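Local atomic coordinates of hypothetical protein XAC2396 (Xanthomonas axonopodis pv. citri, PDB entry 2G3W), a protein that is of unknown function but has a compact fold built around a variation of the PD-(D/E)XK nuclease motif. Residues 108-111 with 112-116. Sequence-based numbering, arbitrary orientation.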
loop_
_atom_site.group_PDB
_atom_site.type_symbol
_atom_site.label_atom_id
_atom_site.label_comp_id
_atom_site.label_asym_id
_atom_site.label_seq_id
_atom_site.Cartn_x
_atom_site.Cartn_y
_atom_site.Cartn_z
ATOM N N GLY A 108 -0.540 15.635 -8.230
ATOM C CA GLY A 108 0.103 16.897 -8.604
ATOM C C GLY A 108 1.604 16.782 -8.795
ATOM O O GLY A 108 2.267 17.796 -8.919
ATOM N N GLY A 109 2.131 15.549 -8.816
ATOM C CA GLY A 109 3.515 15.329 -9.225
ATOM C C GLY A 109 4.422 15.660 -8.044
ATOM O O GLY A 109 4.123 15.276 -6.933
ATOM N N GLN A 110 5.495 16.408 -8.268
ATOM C CA GLN A 110 6.401 16.745 -7.172
ATOM C C GLN A 110 5.713 17.396 -5.956
ATOM O O GLN A 110 6.095 17.144 -4.807
ATOM C CB GLN A 110 7.533 17.655 -7.677
ATOM C CG GLN A 110 8.645 16.904 -8.393
ATOM C CD GLN A 110 9.721 16.360 -7.453
ATOM O OE1 GLN A 110 9.458 16.036 -6.286
ATOM N NE2 GLN A 110 10.950 16.259 -7.970
ATOM N N ALA A 111 4.728 18.250 -6.219
ATOM C CA ALA A 111 3.971 18.920 -5.159
ATOM C C ALA A 111 3.316 17.911 -4.213
ATOM O O ALA A 111 3.265 18.124 -2.996
ATOM C CB ALA A 111 2.914 19.819 -5.764
ATOM N N THR A 112 2.763 16.848 -4.784
ATOM C CA THR A 112 2.098 15.818 -4.009
ATOM C C THR A 112 3.084 14.966 -3.191
ATOM O O THR A 112 2.787 14.623 -2.052
ATOM C CB THR A 112 1.234 14.923 -4.903
ATOM O OG1 THR A 112 0.281 15.729 -5.618
ATOM C CG2 THR A 112 0.486 13.888 -4.071
ATOM N N GLU A 113 4.239 14.633 -3.764
ATOM C CA GLU A 113 5.313 13.972 -2.991
ATOM C C GLU A 113 5.842 14.865 -1.857
ATOM O O GLU A 113 6.014 14.416 -0.730
ATOM C CB GLU A 113 6.480 13.574 -3.895
ATOM C CG GLU A 113 7.683 13.011 -3.089
ATOM C CD GLU A 113 8.737 12.390 -3.965
ATOM O OE1 GLU A 113 9.360 13.130 -4.765
ATOM O OE2 GLU A 113 8.939 11.162 -3.856
ATOM N N THR A 114 6.087 16.133 -2.155
ATOM C CA THR A 114 6.524 17.066 -1.120
ATOM C C THR A 114 5.473 17.231 -0.003
ATOM O O THR A 114 5.811 17.161 1.186
ATOM C CB THR A 114 6.935 18.403 -1.714
ATOM O OG1 THR A 114 5.802 18.990 -2.365
ATOM C CG2 THR A 114 8.034 18.177 -2.720
ATOM N N TRP A 115 4.221 17.397 -0.393
ATOM C CA TRP A 115 3.085 17.412 0.536
ATOM C C TRP A 115 3.087 16.155 1.441
ATOM O O TRP A 115 3.045 16.255 2.674
ATOM C CB TRP A 115 1.771 17.513 -0.229
ATOM C CG TRP A 115 0.532 17.374 0.628
ATOM C CD1 TRP A 115 -0.077 18.352 1.363
ATOM C CD2 TRP A 115 -0.280 16.196 0.779
ATOM N NE1 TRP A 115 -1.203 17.846 1.990
ATOM C CE2 TRP A 115 -1.345 16.526 1.650
ATOM C CE3 TRP A 115 -0.175 14.889 0.307
ATOM C CZ2 TRP A 115 -2.316 15.600 2.036
ATOM C CZ3 TRP A 115 -1.153 13.954 0.699
ATOM C CH2 TRP A 115 -2.200 14.320 1.560
ATOM N N TRP A 116 3.211 14.992 0.838
ATOM C CA TRP A 116 3.281 13.777 1.659
ATOM C C TRP A 116 4.431 13.781 2.657
ATOM O O TRP A 116 4.227 13.597 3.848
ATOM C CB TRP A 116 3.315 12.500 0.801
ATOM C CG TRP A 116 3.480 11.309 1.702
ATOM C CD1 TRP A 116 4.632 10.614 1.962
ATOM C CD2 TRP A 116 2.474 10.767 2.548
ATOM N NE1 TRP A 116 4.371 9.612 2.897
ATOM C CE2 TRP A 116 3.058 9.715 3.288
ATOM C CE3 TRP A 116 1.115 11.067 2.751
ATOM C CZ2 TRP A 116 2.319 8.936 4.204
ATOM C CZ3 TRP A 116 0.385 10.308 3.679
ATOM C CH2 TRP A 116 1.002 9.256 4.399
#
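Thr112 reaches back from the first turn of helix 110-123 to the loop before it, where its OG1 accepts a hydrogen bond from the N of Gly108 at 2.7 Å. The bond is bent, with an angle of 141° at the hydrogen. Followed outward, the side chain starts at the branch point: Thr112 CB lies 3.5 Å from Gly109 O. There OG1 lies beside its own backbone N and anti to the carbonyl carbon (chi1 -57°), which turns it back toward Gly108 and brings Thr112 OG1 3.2 Å from the CA of that glycine. A second bond, to NE2 of Gln86, ties the same hydroxyl to a neighbouring loop, so this hydroxyl of a buried residue has two partners. Gly109 sits at the N-cap, with a positive phi that suits glycine. Its carbonyl O starts the helical pattern by accepting a bond from Glu113 N and a weak one from Thr112 N. One residue on, Gln110 O accepts a bond from Thr114 N at 2.8 Å. Thr114 bends its hydroxyl back over the same turn: OG1 stands between its own backbone N and carbonyl carbon (chi1 62°), 2.8 Å from Ala111 O and 3.1 Å from Gln110 O. Ala111 O also receives the N-H of Trp115. The helix thus begins right after a glycine loop, as the middle element of the beta-alpha-beta unit of strand 101-106, helix 110-123 and strand 129-133. Thr112 touches Glu133 and Trp115 touches Val131 of strand 129-133, while Glu113 packs on Tyr22 of the second subunit.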